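Local coordinates for protein yesU (Bacillus subtilis, PDB 1OQ1) that is of unknown function but has a galectin-like fold and belongs to the concanavalin clan, so carbohydrate binding is a plausible but unproven role, at residues Pro75-Leu80 with Tyr119-Tyr124; Pro95-Arg100 with Gly110-Leu115. All coordinates share one frame; numbering follows the deposited sequence.

Contact 1: Pro75-Leu80 with Tyr119-Tyr124; sequences PGLCML and YFRRKY
Tyr119 N donates to Cys78 O over 2.9 Å, with an N-H...O angle of 161°. The N-H comes from above the carbonyl plane. The return bond, Cys78 N to Tyr119 O, is 3.2 Å, and the two residues form an antiparallel hydrogen-bonded pair. Their side chains leave on the same face of the sheet. Tyr119 CG sits between its own backbone N and carbonyl carbon (chi1 59°). Cys78 CB lies over one face of the Tyr119 ring, offset toward the rim and 3.9 Å from the centroid, a CH-pi contact. Cys78 SG stands obliquely to the same ring. Tyr119 OH is hydrogen-bonded to Trp67 NE1, on strand 63-73.

At Phe120 the chain turns a corner. Phe120 O still receives a CA-H...O contact from Leu77 CA at 3.3 Å. Beyond the corner, Arg122 N donates a bent hydrogen bond to Gly76 O (2.9 Å, 136° at the hydrogen), in the carbonyl plane. Gly76 N reaches Arg122 O only weakly. Leu77 and Arg121 run side by side, with Leu77 CD1 3.8 Å from Arg121 CB. Arg122 CG covers the centre of one Phe120 ring face. Arg122 NH2 forms a salt bridge with Asp149 OD2 and a hydrogen bond with Leu151 O. The Cys78-Tyr119 pair is antiparallel pairing of neighbouring strands 76-86 and 112-122 in the seven-stranded sheet of the galectin-like beta-sandwich; past Phe120 it becomes irregular.

Contact 2: Pro95-Arg100 with Gly110-Leu115; sequences PSLRKR and GDINAL
Asp111 and Arg98 carry the polar part of this contact. Arg98 N donates to Asp111 OD2 over 2.8 Å, and the bond is almost straight, with an N-H...O angle of 173°. It uses the syn lone pair of OD2. Asp111 CB points toward the loop, and chi1 60° sets CG between the backbone N and the carbonyl carbon.

The charged contact is looser. Arg98 NH1 is 3.9 Å from Asp111 OD2, a long salt bridge. The oxygen lies well out of the guanidinium plane, so only the charges attract. Asp111 CB also sits over a face of this guanidinium. Arg98 NH2 lies 3.4 Å from Gly110 C, at the Gly110-Asp111 peptide.

One water joins three groups. It accepts from Arg100 NH1 at 2.8 Å. It also lies within hydrogen-bonding distance of Arg98 O and of Asp111 OD1, the latter at 2.7 Å. The water thus links Asp111 OD1 to Arg100 NH1. Arg100 NH2 itself forms a salt bridge with Glu28.

Van der Waals contacts complete the interface. Leu97 CD2 packs against the Asp111 carboxylate, 3.8 Å from OD2. The apolar pair is Leu97 CD1 with Ile112 CG2, at 4.3 Å. Arg100 NH1 also approaches that methyl.

No backbone pairing joins the two segments. The arrangement is an irregular loop packed beside a strand start in the beta-sandwich: the carboxylate of Asp111, just before strand 112-122, accepts the backbone N-H of Arg98 with OD2 and meets the bridging water with OD1.

The two contacts lie 22 Å apart, measured between their centres, and share strand 112-122. Contact 2 is at the beginning of this strand and contact 1 at its far end. Along the chain the order is 75-80, 95-100, 110-115 and 119-124, so contact 2 falls wholly within the span bounded by contact 1. Contact 1 joins neighbouring strands 76-86 and 112-122 of the seven-stranded antiparallel sheet. Contact 2 instead packs part of the connection between them, which also carries helix 105-108, against the start of strand 112-122. Contact 1 is buried and contact 2 only partly so. One contact thus lies at each end of the strand, the first by sheet pairing and the second by loop packing.

Contact 1: Pro75-Leu80 with Tyr119-Tyr124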
loop_
_atom_site.group_PDB
_atom_site.type_symbol
_atom_site.label_atom_id
_atom_site.label_comp_id
_atom_site.label_asym_id
_atom_site.label_seq_id
_atom_site.Cartn_x
_atom_site.Cartn_y
_atom_site.Cartn_z
ATOM N N PRO A 75 -13.056 9.520 -10.040
ATOM C CA PRO A 75 -12.080 8.485 -10.397
ATOM C C PRO A 75 -10.815 8.553 -9.551
ATOM O O PRO A 75 -10.490 9.593 -8.973
ATOM C CB PRO A 75 -11.776 8.781 -11.867
ATOM C CG PRO A 75 -13.026 9.422 -12.357
ATOM C CD PRO A 75 -13.381 10.343 -11.220
ATOM N N GLY A 76 -10.098 7.436 -9.504
ATOM C CA GLY A 76 -8.869 7.373 -8.739
ATOM C C GLY A 76 -8.468 5.932 -8.492
ATOM O O GLY A 76 -9.206 5.007 -8.829
ATOM N N LEU A 77 -7.295 5.741 -7.902
ATOM C CA LEU A 77 -6.797 4.405 -7.604
ATOM C C LEU A 77 -5.902 4.471 -6.374
ATOM O O LEU A 77 -5.217 5.472 -6.147
ATOM C CB LEU A 77 -6.018 3.858 -8.811
ATOM C CG LEU A 77 -5.280 2.515 -8.705
ATOM C CD1 LEU A 77 -5.228 1.849 -10.078
ATOM C CD2 LEU A 77 -3.875 2.728 -8.159
ATOM N N CYS A 78 -5.928 3.416 -5.567
ATOM C CA CYS A 78 -5.101 3.361 -4.373
ATOM C C CYS A 78 -4.139 2.184 -4.482
ATOM O O CYS A 78 -4.411 1.211 -5.189
ATOM C CB CYS A 78 -5.971 3.237 -3.127
ATOM S SG CYS A 78 -6.985 4.715 -2.838
HETATM N N MSE A 79 -3.016 2.275 -3.780
HETATM C CA MSE A 79 -2.006 1.228 -3.845
HETATM C C MSE A 79 -1.087 1.275 -2.629
HETATM O O MSE A 79 -0.640 2.343 -2.221
HETATM C CB MSE A 79 -1.178 1.411 -5.125
HETATM C CG MSE A 79 -0.115 0.359 -5.371
HETATM SE SE MSE A 79 1.034 0.816 -6.875
HETATM C CE MSE A 79 -0.298 0.861 -8.280
ATOM N N LEU A 80 -0.812 0.116 -2.045
ATOM C CA LEU A 80 0.080 0.067 -0.898
ATOM C C LEU A 80 1.414 -0.532 -1.314
ATOM O O LEU A 80 1.451 -1.586 -1.945
ATOM C CB LEU A 80 -0.505 -0.793 0.226
ATOM C CG LEU A 80 0.288 -0.651 1.532
ATOM C CD1 LEU A 80 -0.244 0.547 2.302
ATOM C CD2 LEU A 80 0.168 -1.903 2.375
ATOM N N TYR A 119 -5.680 -1.424 -4.986
ATOM C CA TYR A 119 -7.063 -1.709 -4.634
ATOM C C TYR A 119 -7.885 -0.467 -4.968
ATOM O O TYR A 119 -7.340 0.627 -5.098
ATOM C CB TYR A 119 -7.171 -2.096 -3.154
ATOM C CG TYR A 119 -6.675 -1.057 -2.178
ATOM C CD1 TYR A 119 -7.557 -0.152 -1.587
ATOM C CD2 TYR A 119 -5.331 -1.011 -1.805
ATOM C CE1 TYR A 119 -7.120 0.768 -0.644
ATOM C CE2 TYR A 119 -4.880 -0.094 -0.860
ATOM C CZ TYR A 119 -5.779 0.790 -0.282
ATOM O OH TYR A 119 -5.339 1.674 0.674
ATOM N N PHE A 120 -9.194 -0.633 -5.099
ATOM C CA PHE A 120 -10.056 0.466 -5.527
ATOM C C PHE A 120 -9.426 1.020 -6.809
ATOM O O PHE A 120 -9.106 2.208 -6.911
ATOM C CB PHE A 120 -10.155 1.584 -4.487
ATOM C CG PHE A 120 -11.299 2.538 -4.746
ATOM C CD1 PHE A 120 -12.604 2.186 -4.408
ATOM C CD2 PHE A 120 -11.082 3.751 -5.390
ATOM C CE1 PHE A 120 -13.680 3.028 -4.708
ATOM C CE2 PHE A 120 -12.151 4.604 -5.698
ATOM C CZ PHE A 120 -13.453 4.239 -5.357
ATOM N N ARG A 121 -9.223 0.135 -7.780
ATOM C CA ARG A 121 -8.632 0.525 -9.054
ATOM C C ARG A 121 -9.774 1.060 -9.903
ATOM O O ARG A 121 -10.428 0.301 -10.618
ATOM C CB ARG A 121 -7.995 -0.692 -9.725
ATOM C CG ARG A 121 -7.033 -1.446 -8.820
ATOM C CD ARG A 121 -6.471 -2.686 -9.502
ATOM N NE ARG A 121 -5.641 -2.352 -10.656
ATOM C CZ ARG A 121 -5.975 -2.577 -11.923
ATOM N NH1 ARG A 121 -7.138 -3.143 -12.230
ATOM N NH2 ARG A 121 -5.134 -2.238 -12.890
ATOM N N ARG A 122 -10.017 2.366 -9.808
ATOM C CA ARG A 122 -11.120 2.987 -10.531
ATOM C C ARG A 122 -10.716 4.264 -11.278
ATOM O O ARG A 122 -11.529 5.170 -11.440
ATOM C CB ARG A 122 -12.248 3.325 -9.545
ATOM C CG ARG A 122 -12.527 2.250 -8.489
ATOM C CD ARG A 122 -13.102 0.966 -9.089
ATOM N NE ARG A 122 -13.048 -0.129 -8.118
ATOM C CZ ARG A 122 -13.923 -0.313 -7.135
ATOM N NH1 ARG A 122 -14.948 0.517 -6.981
ATOM N NH2 ARG A 122 -13.752 -1.317 -6.281
ATOM N N LYS A 123 -9.470 4.333 -11.731
ATOM C CA LYS A 123 -8.982 5.509 -12.446
ATOM C C LYS A 123 -9.436 5.535 -13.906
ATOM O O LYS A 123 -9.861 6.577 -14.407
ATOM C CB LYS A 123 -7.449 5.560 -12.379
ATOM C CG LYS A 123 -6.785 6.586 -13.299
ATOM C CD LYS A 123 -7.150 8.023 -12.934
ATOM C CE LYS A 123 -6.450 9.004 -13.871
ATOM N NZ LYS A 123 -6.716 10.426 -13.516
ATOM N N TYR A 124 -9.353 4.389 -14.577
ATOM C CA TYR A 124 -9.730 4.292 -15.989
ATOM C C TYR A 124 -10.964 3.424 -16.224
ATOM O O TYR A 124 -11.287 2.556 -15.415
ATOM C CB TYR A 124 -8.549 3.740 -16.793
ATOM C CG TYR A 124 -7.293 4.576 -16.680
ATOM C CD1 TYR A 124 -7.232 5.857 -17.234
ATOM C CD2 TYR A 124 -6.167 4.093 -16.008
ATOM C CE1 TYR A 124 -6.077 6.640 -17.121
ATOM C CE2 TYR A 124 -5.010 4.867 -15.890
ATOM C CZ TYR A 124 -4.974 6.138 -16.448
ATOM O OH TYR A 124 -3.830 6.896 -16.337
#

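Contact 2: Pro95-Arg100 with Gly110-Leu115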
loop_
_atom_site.group_PDB
_atom_site.type_symbol
_atom_site.label_atom_id
_atom_site.label_comp_id
_atom_site.label_asym_id
_atom_site.label_seq_id
_atom_site.Cartn_x
_atom_site.Cartn_y
_atom_site.Cartn_z
ATOM N N PRO A 95 20.421 9.046 0.327
ATOM C CA PRO A 95 20.673 10.020 -0.740
ATOM C C PRO A 95 21.253 9.448 -2.039
ATOM O O PRO A 95 21.164 10.083 -3.091
ATOM C CB PRO A 95 21.603 11.034 -0.070
ATOM C CG PRO A 95 22.323 10.211 0.956
ATOM C CD PRO A 95 21.218 9.358 1.527
ATOM N N SER A 96 21.819 8.248 -1.970
ATOM C CA SER A 96 22.414 7.621 -3.146
ATOM C C SER A 96 21.389 7.160 -4.178
ATOM O O SER A 96 21.735 6.902 -5.328
ATOM C CB SER A 96 23.283 6.428 -2.740
ATOM O OG SER A 96 22.500 5.358 -2.235
ATOM N N LEU A 97 20.128 7.055 -3.769
ATOM C CA LEU A 97 19.076 6.620 -4.684
ATOM C C LEU A 97 18.514 7.786 -5.487
ATOM O O LEU A 97 18.448 8.917 -5.000
ATOM C CB LEU A 97 17.939 5.950 -3.901
ATOM C CG LEU A 97 18.304 4.753 -3.022
ATOM C CD1 LEU A 97 17.065 4.280 -2.262
ATOM C CD2 LEU A 97 18.863 3.633 -3.890
ATOM N N ARG A 98 18.103 7.505 -6.720
ATOM C CA ARG A 98 17.537 8.534 -7.580
ATOM C C ARG A 98 16.297 9.163 -6.950
ATOM O O ARG A 98 15.529 8.496 -6.252
ATOM C CB ARG A 98 17.191 7.948 -8.953
ATOM C CG ARG A 98 18.411 7.520 -9.764
ATOM C CD ARG A 98 18.083 7.364 -11.243
ATOM N NE ARG A 98 17.344 6.141 -11.544
ATOM C CZ ARG A 98 17.885 4.928 -11.580
ATOM N NH1 ARG A 98 19.178 4.767 -11.332
ATOM N NH2 ARG A 98 17.136 3.874 -11.879
ATOM N N LYS A 99 16.118 10.457 -7.190
ATOM C CA LYS A 99 14.973 11.187 -6.660
ATOM C C LYS A 99 13.685 10.616 -7.232
ATOM O O LYS A 99 13.645 10.180 -8.380
ATOM C CB LYS A 99 15.077 12.672 -7.022
ATOM C CG LYS A 99 16.295 13.358 -6.435
ATOM C CD LYS A 99 16.560 14.717 -7.073
ATOM C CE LYS A 99 15.482 15.726 -6.744
ATOM N NZ LYS A 99 15.855 17.070 -7.268
ATOM N N ARG A 100 12.634 10.623 -6.422
ATOM C CA ARG A 100 11.340 10.115 -6.848
ATOM C C ARG A 100 10.314 11.228 -6.685
ATOM O O ARG A 100 10.396 12.025 -5.744
ATOM C CB ARG A 100 10.961 8.889 -6.013
ATOM C CG ARG A 100 11.935 7.722 -6.166
ATOM C CD ARG A 100 11.467 6.534 -5.345
ATOM N NE ARG A 100 11.405 6.886 -3.932
ATOM C CZ ARG A 100 12.377 6.664 -3.056
ATOM N NH1 ARG A 100 13.503 6.069 -3.433
ATOM N NH2 ARG A 100 12.233 7.072 -1.800
ATOM N N GLY A 110 12.807 1.592 -11.478
ATOM C CA GLY A 110 13.839 2.508 -11.022
ATOM C C GLY A 110 14.964 1.774 -10.321
ATOM O O GLY A 110 15.406 0.726 -10.793
ATOM N N ASP A 111 15.438 2.312 -9.201
ATOM C CA ASP A 111 16.516 1.654 -8.473
ATOM C C ASP A 111 16.078 1.109 -7.120
ATOM O O ASP A 111 16.876 1.020 -6.187
ATOM C CB ASP A 111 17.722 2.594 -8.300
ATOM C CG ASP A 111 17.383 3.861 -7.539
ATOM O OD1 ASP A 111 16.274 3.955 -6.978
ATOM O OD2 ASP A 111 18.245 4.769 -7.499
ATOM N N ILE A 112 14.804 0.742 -7.012
ATOM C CA ILE A 112 14.293 0.177 -5.766
ATOM C C ILE A 112 13.527 -1.105 -6.058
ATOM O O ILE A 112 13.163 -1.371 -7.204
ATOM C CB ILE A 112 13.315 1.133 -5.041
ATOM C CG1 ILE A 112 12.059 1.345 -5.894
ATOM C CG2 ILE A 112 14.000 2.462 -4.745
ATOM C CD1 ILE A 112 10.944 2.096 -5.179
ATOM N N ASN A 113 13.307 -1.899 -5.013
ATOM C CA ASN A 113 12.531 -3.124 -5.115
ATOM C C ASN A 113 11.381 -2.919 -4.151
ATOM O O ASN A 113 11.522 -2.193 -3.167
ATOM C CB ASN A 113 13.322 -4.348 -4.656
ATOM C CG ASN A 113 14.339 -4.805 -5.674
ATOM O OD1 ASN A 113 14.095 -4.751 -6.879
ATOM N ND2 ASN A 113 15.482 -5.281 -5.194
ATOM N N ALA A 114 10.249 -3.558 -4.424
ATOM C CA ALA A 114 9.097 -3.436 -3.549
ATOM C C ALA A 114 7.922 -4.227 -4.076
ATOM O O ALA A 114 7.835 -4.511 -5.269
ATOM C CB ALA A 114 8.693 -1.967 -3.411
ATOM N N LEU A 115 7.031 -4.592 -3.166
ATOM C CA LEU A 115 5.807 -5.278 -3.525
ATOM C C LEU A 115 4.772 -4.157 -3.480
ATOM O O LEU A 115 4.861 -3.265 -2.634
ATOM C CB LEU A 115 5.472 -6.360 -2.492
ATOM C CG LEU A 115 6.345 -7.617 -2.583
ATOM C CD1 LEU A 115 6.199 -8.467 -1.329
ATOM C CD2 LEU A 115 5.942 -8.400 -3.821
HETATM O O HOH W 1 14.738 5.871 -5.932
#